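Local coordinates for protein Hpr(Ser) kinase (Coxiella burnetii, PDB 3TQF) that probably binds ATP and acts as a bifunctional kinase and phosphatase on a serine of the phosphocarrier protein HPr, at residues 40-44 / 87-92; 10-14 / 33-37; 115-119 / 129-133. All coordinates share one frame. Numbering follows the deposited sequence.

Interaction 1. Residues 40-44 / 87-92; sequences GHQLV and DAVVNQ
Gly-40 ends helix 29-38 in a Schellman motif, its positive phi (103°) suiting glycine, and the chain extends through His-41 into strand 42-44. Beside it, in the same direction, runs 87-92: a 3-10 end at Asp-87 and Ala-88, then extended Val-89 and Val-90. CA atoms pair Gln-42 with Ala-88 (4.8 Å), Leu-43 with Val-89 (4.8 Å) and Val-44 with Val-90 (5.2 Å). One parallel bridge forms: Leu-43 N donates to Ala-88 O (3.0 Å), and Leu-43 O accepts from Val-90 N (2.9 Å). With chi1 m and chi2 t, Gln-42 donates a hydrogen bond from NE2 to Asp-87 O (2.7 Å). The CA-H of Val-44 meets Val-90 O (CA to O 3.5 Å). The backbones of Gln-42 and Val-44 bond to Val-13 and Phe-11 of strand 10-14, while His-41 NE2 bonds to Glu-146. Alternate strand residues thus bond to opposite flanks, and across this contact the loop before strand 92-102 is held by two main-chain hydrogen bonds and one from an amide side chain.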
loop_
_atom_site.group_PDB
_atom_site.type_symbol
_atom_site.label_atom_id
_atom_site.label_comp_id
_atom_site.label_asym_id
_atom_site.label_seq_id
_atom_site.Cartn_x
_atom_site.Cartn_y
_atom_site.Cartn_z
ATOM N N GLY A 40 -0.308 8.111 -10.022
ATOM C CA GLY A 40 -0.431 8.814 -11.302
ATOM C C GLY A 40 -1.321 10.048 -11.276
ATOM O O GLY A 40 -1.616 10.619 -12.328
ATOM N N HIS A 41 -1.742 10.468 -10.085
ATOM C CA HIS A 41 -2.585 11.651 -9.939
ATOM C C HIS A 41 -1.698 12.876 -9.766
ATOM O O HIS A 41 -0.476 12.767 -9.862
ATOM C CB HIS A 41 -3.554 11.477 -8.768
ATOM C CG HIS A 41 -4.387 10.236 -8.872
ATOM N ND1 HIS A 41 -5.130 9.933 -9.992
ATOM C CD2 HIS A 41 -4.569 9.210 -8.011
ATOM C CE1 HIS A 41 -5.742 8.778 -9.813
ATOM N NE2 HIS A 41 -5.419 8.319 -8.619
ATOM N N GLN A 42 -2.302 14.037 -9.531
ATOM C CA GLN A 42 -1.562 15.293 -9.556
ATOM C C GLN A 42 -1.783 16.137 -8.311
ATOM O O GLN A 42 -2.865 16.138 -7.726
ATOM C CB GLN A 42 -1.954 16.112 -10.788
ATOM C CG GLN A 42 -1.555 15.485 -12.104
ATOM C CD GLN A 42 -2.115 16.235 -13.296
ATOM O OE1 GLN A 42 -3.296 16.586 -13.323
ATOM N NE2 GLN A 42 -1.274 16.475 -14.294
ATOM N N LEU A 43 -0.740 16.870 -7.937
ATOM C CA LEU A 43 -0.784 17.820 -6.831
ATOM C C LEU A 43 -1.126 19.206 -7.362
ATOM O O LEU A 43 -0.575 19.640 -8.369
ATOM C CB LEU A 43 0.580 17.863 -6.129
ATOM C CG LEU A 43 0.840 18.957 -5.090
ATOM C CD1 LEU A 43 -0.101 18.832 -3.901
ATOM C CD2 LEU A 43 2.286 18.892 -4.644
ATOM N N VAL A 44 -2.043 19.893 -6.689
ATOM C CA VAL A 44 -2.233 21.317 -6.911
ATOM C C VAL A 44 -1.540 22.060 -5.776
ATOM O O VAL A 44 -0.689 22.917 -6.025
ATOM C CB VAL A 44 -3.714 21.712 -7.005
ATOM C CG1 VAL A 44 -3.846 23.154 -7.459
ATOM C CG2 VAL A 44 -4.439 20.805 -7.968
ATOM N N ASP A 87 4.663 16.705 -15.106
ATOM C CA ASP A 87 3.217 16.451 -15.212
ATOM C C ASP A 87 2.558 16.004 -13.896
ATOM O O ASP A 87 1.346 15.817 -13.852
ATOM C CB ASP A 87 2.934 15.407 -16.307
ATOM C CG ASP A 87 3.447 15.834 -17.684
ATOM O OD1 ASP A 87 3.845 17.012 -17.851
ATOM O OD2 ASP A 87 3.456 14.984 -18.604
ATOM N N ALA A 88 3.348 15.828 -12.838
ATOM C CA ALA A 88 2.821 15.433 -11.522
ATOM C C ALA A 88 2.243 16.606 -10.723
ATOM O O ALA A 88 1.598 16.399 -9.698
ATOM C CB ALA A 88 3.912 14.745 -10.708
ATOM N N VAL A 89 2.492 17.832 -11.183
ATOM C CA VAL A 89 1.965 19.036 -10.537
ATOM C C VAL A 89 1.215 19.912 -11.540
ATOM O O VAL A 89 1.566 19.973 -12.717
ATOM C CB VAL A 89 3.091 19.874 -9.899
ATOM C CG1 VAL A 89 2.510 21.040 -9.118
ATOM C CG2 VAL A 89 3.953 19.011 -8.995
ATOM N N VAL A 90 0.184 20.591 -11.047
ATOM C CA VAL A 90 -0.642 21.489 -11.850
ATOM C C VAL A 90 -0.826 22.791 -11.083
ATOM O O VAL A 90 -0.942 22.774 -9.859
ATOM C CB VAL A 90 -2.006 20.824 -12.171
ATOM C CG1 VAL A 90 -3.154 21.776 -11.943
ATOM C CG2 VAL A 90 -2.013 20.276 -13.600
ATOM N N ASN A 91 -0.836 23.919 -11.791
ATOM C CA ASN A 91 -0.906 25.229 -11.124
ATOM C C ASN A 91 -2.320 25.640 -10.687
ATOM O O ASN A 91 -2.470 26.417 -9.743
ATOM C CB ASN A 91 -0.234 26.336 -11.956
ATOM C CG ASN A 91 -0.948 26.622 -13.270
ATOM O OD1 ASN A 91 -1.861 25.901 -13.675
ATOM N ND2 ASN A 91 -0.525 27.686 -13.945
ATOM N N GLN A 92 -3.343 25.124 -11.364
ATOM C CA GLN A 92 -4.727 25.346 -10.947
ATOM C C GLN A 92 -5.687 24.297 -11.506
ATOM O O GLN A 92 -5.343 23.542 -12.412
ATOM C CB GLN A 92 -5.201 26.751 -11.344
ATOM C CG GLN A 92 -5.044 27.087 -12.813
ATOM C CD GLN A 92 -5.774 28.361 -13.196
ATOM O OE1 GLN A 92 -5.330 29.468 -12.887
ATOM N NE2 GLN A 92 -6.899 28.209 -13.885
#

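Interaction 2. Residues 10-14 / 33-37; sequences NFLVI and SLALI
Strand 10-14 and helix 33-37 lie nearly parallel, their axes 10.0 Å apart at closest approach and crossing at 19°. The strand is extended throughout and the helix regular, with Ile-37 N bonded to Ser-33 O (2.8 Å). The nearest CA pairs are Leu-12 with Ser-33 (7.4 Å) and Ile-14 with Leu-36 (8.1 Å). Asn-10 and Leu-12 direct their CA-to-CB bonds toward the helix; the CA-to-CB bond of Ile-14 points sideways, yet CD1 curls in to the helix. Leu-12 is the central side chain. Its chi1 is m and its chi2 lies between wells at 147°, a setting that brings CD1 to 3.6 Å from Leu-36 CD1 and CD2 to 4.1 Å from Ile-37 CD1. Leu-36, in the m,t rotamer, also receives Ile-14, likewise m,t, with Ile-14 CD1 3.9 Å from Leu-36 CD1. Ile-37 adopts m,m, which swings its sideways-pointing chain back to the strand. At the Asn-10 end of the strand, Ser-33 (m) places OG 3.8 Å from Leu-12 CD2 and 3.7 Å from Asn-10 ND2, too far for a hydrogen bond; the OD1 of Asn-10 (m) accepts a hydrogen bond from Asp-47 N. The Asn-10 side chain is about 5 Å from a bound phosphate ion and touches the probable P-loop that leads into this helix, consistent with a nucleotide pocket. The contact is a buried alpha-on-beta layer: strand 10-14 is flanked in the sheet by strands 17-23 and 42-45, helix 80-84 meets Leu-34 and Ile-37, and Leu-34 and Ala-35 pack on Thr-147 and Leu-143 of a second subunit.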
loop_
_atom_site.group_PDB
_atom_site.type_symbol
_atom_site.label_atom_id
_atom_site.label_comp_id
_atom_site.label_asym_id
_atom_site.label_seq_id
_atom_site.Cartn_x
_atom_site.Cartn_y
_atom_site.Cartn_z
ATOM N N ASN A 10 -5.627 20.140 1.456
ATOM C CA ASN A 10 -4.791 19.709 0.342
ATOM C C ASN A 10 -5.667 19.656 -0.897
ATOM O O ASN A 10 -6.845 19.330 -0.804
ATOM C CB ASN A 10 -4.166 18.341 0.608
ATOM C CG ASN A 10 -3.310 18.321 1.861
ATOM O OD1 ASN A 10 -2.881 19.361 2.353
ATOM N ND2 ASN A 10 -3.066 17.127 2.388
ATOM N N PHE A 11 -5.092 19.978 -2.052
ATOM C CA PHE A 11 -5.843 20.034 -3.298
ATOM C C PHE A 11 -5.129 19.218 -4.357
ATOM O O PHE A 11 -4.000 19.523 -4.728
ATOM C CB PHE A 11 -6.007 21.492 -3.746
ATOM C CG PHE A 11 -7.017 21.698 -4.844
ATOM C CD1 PHE A 11 -8.217 21.008 -4.860
ATOM C CD2 PHE A 11 -6.777 22.623 -5.842
ATOM C CE1 PHE A 11 -9.146 21.215 -5.867
ATOM C CE2 PHE A 11 -7.703 22.842 -6.855
ATOM C CZ PHE A 11 -8.889 22.134 -6.867
ATOM N N LEU A 12 -5.797 18.167 -4.824
ATOM C CA LEU A 12 -5.234 17.243 -5.801
ATOM C C LEU A 12 -6.188 17.116 -6.984
ATOM O O LEU A 12 -7.398 17.297 -6.833
ATOM C CB LEU A 12 -5.035 15.868 -5.160
ATOM C CG LEU A 12 -4.205 15.826 -3.872
ATOM C CD1 LEU A 12 -4.700 14.750 -2.943
ATOM C CD2 LEU A 12 -2.733 15.625 -4.194
ATOM N N VAL A 13 -5.641 16.811 -8.158
ATOM C CA VAL A 13 -6.463 16.425 -9.292
ATOM C C VAL A 13 -6.461 14.901 -9.350
ATOM O O VAL A 13 -5.398 14.284 -9.460
ATOM C CB VAL A 13 -5.949 17.020 -10.611
ATOM C CG1 VAL A 13 -6.843 16.591 -11.771
ATOM C CG2 VAL A 13 -5.893 18.540 -10.518
ATOM N N ILE A 14 -7.653 14.308 -9.241
ATOM C CA ILE A 14 -7.833 12.864 -9.251
ATOM C C ILE A 14 -8.931 12.493 -10.233
ATOM O O ILE A 14 -10.084 12.871 -10.047
ATOM C CB ILE A 14 -8.256 12.332 -7.878
ATOM C CG1 ILE A 14 -7.274 12.779 -6.790
ATOM C CG2 ILE A 14 -8.357 10.816 -7.916
ATOM C CD1 ILE A 14 -7.715 12.409 -5.369
ATOM N N SER A 33 -1.420 12.378 -0.034
ATOM C CA SER A 33 -1.107 13.115 -1.260
ATOM C C SER A 33 0.011 12.414 -2.020
ATOM O O SER A 33 -0.142 12.104 -3.197
ATOM C CB SER A 33 -0.706 14.561 -0.958
ATOM O OG SER A 33 -1.824 15.337 -0.555
ATOM N N LEU A 34 1.115 12.141 -1.332
ATOM C CA LEU A 34 2.251 11.453 -1.935
ATOM C C LEU A 34 1.819 10.147 -2.597
ATOM O O LEU A 34 2.134 9.905 -3.759
ATOM C CB LEU A 34 3.337 11.172 -0.884
ATOM C CG LEU A 34 4.705 10.705 -1.413
ATOM C CD1 LEU A 34 5.343 11.766 -2.290
ATOM C CD2 LEU A 34 5.644 10.333 -0.269
ATOM N N ALA A 35 1.088 9.315 -1.862
ATOM C CA ALA A 35 0.619 8.030 -2.385
ATOM C C ALA A 35 -0.253 8.208 -3.630
ATOM O O ALA A 35 -0.109 7.467 -4.599
ATOM C CB ALA A 35 -0.132 7.263 -1.317
ATOM N N LEU A 36 -1.141 9.199 -3.606
ATOM C CA LEU A 36 -1.962 9.509 -4.771
ATOM C C LEU A 36 -1.118 9.978 -5.962
ATOM O O LEU A 36 -1.407 9.610 -7.101
ATOM C CB LEU A 36 -3.027 10.547 -4.417
ATOM C CG LEU A 36 -4.164 10.015 -3.536
ATOM C CD1 LEU A 36 -4.961 11.156 -2.944
ATOM C CD2 LEU A 36 -5.072 9.087 -4.322
ATOM N N ILE A 37 -0.074 10.770 -5.706
ATOM C CA ILE A 37 0.862 11.167 -6.771
ATOM C C ILE A 37 1.516 9.924 -7.385
ATOM O O ILE A 37 1.692 9.844 -8.598
ATOM C CB ILE A 37 1.998 12.123 -6.269
ATOM C CG1 ILE A 37 1.445 13.397 -5.618
ATOM C CG2 ILE A 37 2.926 12.511 -7.422
ATOM C CD1 ILE A 37 0.403 14.114 -6.438
#

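Interaction 3. Residues 115-119 / 129-133; sequences NPLYR and PKILF
Segments 115-119 and 129-133 belong to the two antiparallel strands of a beta hairpin; the axes of their short strand parts approach to 4.5 Å at 144° between their N-to-C directions, so they splay noticeably. Pro-116 comes first, its CB 3.9 Å from Ile-131 CG2. Leu-117 follows: its O accepts from Leu-132 N (3.0 Å), while its N reaches Leu-132 O through a water that accepts from Leu-117 N (3.1 Å) and donates to Leu-132 O (2.6 Å), filling the gap where the strands diverge. Leu-117 CD2 also touches Leu-132 CD1 (3.7 Å). Tyr-118 forms a non-hydrogen-bonded pair with Ile-131 (CA-CA 4.7 Å). Its chi1 of -93°, between wells, turns the ring over Ile-131, whose CG1 makes a CH-pi contact 4.1 Å from the ring centroid; Tyr-118 OH bonds to His-152. Arg-119 forms a hydrogen-bonded pair with Lys-130: Arg-119 N donates to Lys-130 O (2.6 Å) and Lys-130 N to Arg-119 O (2.8 Å). Arg-119 NE lies 3.8 Å from Leu-132 CD1, on the face shared with Leu-117 and Lys-130, where Met-107 and Pro-108 of a loop pack. The Tyr-118 and Ile-131 face meets helix 141-165; strand 126-134 continues the sheet to strand 92-102, and Pro-116 and Phe-133 pack on Ile-75 and Gly-74 of the third subunit.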
loop_
_atom_site.group_PDB
_atom_site.type_symbol
_atom_site.label_atom_id
_atom_site.label_comp_id
_atom_site.label_asym_id
_atom_site.label_seq_id
_atom_site.Cartn_x
_atom_site.Cartn_y
_atom_site.Cartn_z
ATOM N N ASN A 115 -24.155 3.703 -0.102
ATOM C CA ASN A 115 -23.582 4.924 -0.674
ATOM C C ASN A 115 -22.699 5.651 0.338
ATOM O O ASN A 115 -22.783 5.382 1.533
ATOM C CB ASN A 115 -24.701 5.851 -1.158
ATOM C CG ASN A 115 -25.170 5.515 -2.559
ATOM O OD1 ASN A 115 -26.246 4.954 -2.747
ATOM N ND2 ASN A 115 -24.351 5.851 -3.553
ATOM N N PRO A 116 -21.847 6.577 -0.136
ATOM C CA PRO A 116 -21.033 7.364 0.792
ATOM C C PRO A 116 -21.880 8.342 1.596
ATOM O O PRO A 116 -23.010 8.638 1.209
ATOM C CB PRO A 116 -20.076 8.141 -0.125
ATOM C CG PRO A 116 -20.314 7.652 -1.511
ATOM C CD PRO A 116 -21.636 6.979 -1.538
ATOM N N LEU A 117 -21.338 8.841 2.702
ATOM C CA LEU A 117 -22.036 9.853 3.479
ATOM C C LEU A 117 -21.790 11.202 2.825
ATOM O O LEU A 117 -20.737 11.808 3.014
ATOM C CB LEU A 117 -21.578 9.856 4.944
ATOM C CG LEU A 117 -22.360 10.765 5.905
ATOM C CD1 LEU A 117 -23.851 10.546 5.782
ATOM C CD2 LEU A 117 -21.914 10.535 7.342
ATOM N N TYR A 118 -22.770 11.648 2.039
ATOM C CA TYR A 118 -22.681 12.902 1.292
ATOM C C TYR A 118 -23.234 14.075 2.096
ATOM O O TYR A 118 -24.275 13.965 2.748
ATOM C CB TYR A 118 -23.447 12.805 -0.033
ATOM C CG TYR A 118 -22.615 12.377 -1.218
ATOM C CD1 TYR A 118 -22.717 11.096 -1.748
ATOM C CD2 TYR A 118 -21.737 13.259 -1.821
ATOM C CE1 TYR A 118 -21.958 10.709 -2.849
ATOM C CE2 TYR A 118 -20.970 12.879 -2.919
ATOM C CZ TYR A 118 -21.085 11.607 -3.427
ATOM O OH TYR A 118 -20.319 11.246 -4.512
ATOM N N ARG A 119 -22.517 15.193 2.034
ATOM C CA ARG A 119 -22.986 16.477 2.536
ATOM C C ARG A 119 -22.653 17.529 1.485
ATOM O O ARG A 119 -22.198 17.189 0.399
ATOM C CB ARG A 119 -22.312 16.814 3.867
ATOM C CG ARG A 119 -22.684 15.889 5.025
ATOM C CD ARG A 119 -22.716 16.662 6.339
ATOM N NE ARG A 119 -22.702 15.820 7.535
ATOM C CZ ARG A 119 -23.720 15.067 7.959
ATOM N NH1 ARG A 119 -24.860 15.001 7.275
ATOM N NH2 ARG A 119 -23.594 14.355 9.076
ATOM N N PRO A 129 -19.984 19.235 -3.396
ATOM C CA PRO A 129 -20.307 17.987 -2.709
ATOM C C PRO A 129 -19.208 17.591 -1.735
ATOM O O PRO A 129 -18.028 17.789 -2.023
ATOM C CB PRO A 129 -20.411 16.965 -3.843
ATOM C CG PRO A 129 -20.669 17.756 -5.071
ATOM C CD PRO A 129 -20.092 19.116 -4.861
ATOM N N LYS A 130 -19.603 17.044 -0.591
ATOM C CA LYS A 130 -18.673 16.727 0.485
ATOM C C LYS A 130 -18.936 15.323 0.996
ATOM O O LYS A 130 -20.074 14.978 1.294
ATOM C CB LYS A 130 -18.841 17.727 1.628
ATOM C CG LYS A 130 -17.754 17.681 2.678
ATOM C CD LYS A 130 -18.245 18.283 3.984
ATOM C CE LYS A 130 -17.100 18.761 4.866
ATOM N NZ LYS A 130 -17.528 19.873 5.773
ATOM N N ILE A 131 -17.885 14.517 1.097
ATOM C CA ILE A 131 -18.003 13.165 1.620
ATOM C C ILE A 131 -17.284 13.089 2.952
ATOM O O ILE A 131 -16.186 13.600 3.090
ATOM C CB ILE A 131 -17.393 12.127 0.653
ATOM C CG1 ILE A 131 -18.104 12.184 -0.704
ATOM C CG2 ILE A 131 -17.485 10.723 1.246
ATOM C CD1 ILE A 131 -17.583 11.192 -1.713
ATOM N N LEU A 132 -17.924 12.470 3.934
ATOM C CA LEU A 132 -17.272 12.137 5.195
ATOM C C LEU A 132 -16.744 10.717 5.070
ATOM O O LEU A 132 -17.525 9.780 4.959
ATOM C CB LEU A 132 -18.260 12.230 6.368
ATOM C CG LEU A 132 -18.964 13.569 6.627
ATOM C CD1 LEU A 132 -19.728 13.497 7.931
ATOM C CD2 LEU A 132 -18.000 14.737 6.664
ATOM N N PHE A 133 -15.425 10.556 5.065
ATOM C CA PHE A 133 -14.821 9.241 4.878
ATOM C C PHE A 133 -14.124 8.741 6.136
ATOM O O PHE A 133 -13.238 9.410 6.650
ATOM C CB PHE A 133 -13.826 9.253 3.721
ATOM C CG PHE A 133 -13.423 7.880 3.277
ATOM C CD1 PHE A 133 -12.244 7.311 3.716
ATOM C CD2 PHE A 133 -14.252 7.139 2.454
ATOM C CE1 PHE A 133 -11.885 6.044 3.324
ATOM C CE2 PHE A 133 -13.900 5.866 2.060
ATOM C CZ PHE A 133 -12.714 5.318 2.495
HETATM O O HOH W 1 -18.458 7.902 3.420
#

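How the interactions relate
Interactions 1 and 2 adjoin, their centres 8 Å apart: Val-44 N probably bonds to Phe-11 O (2.8 Å), and Ile-37 CD1 packs 3.3 Å from Leu-43 N. A short turn joins helix 29-38 to strand 42-45, itself a sheet neighbour of strand 10-14. Interaction 2 is wholly buried and its cross-contacts are side-chain packing without a hydrogen bond, as befits a helix laid on a sheet. Interactions 1 and 3, both partly buried, rely on backbone bonds, one on a single parallel bridge, the other on an antiparallel hairpin completed by a water. Interaction 3 reaches the same large sheet, but its centre is 24 Å from that of interaction 1, across the chain's centre.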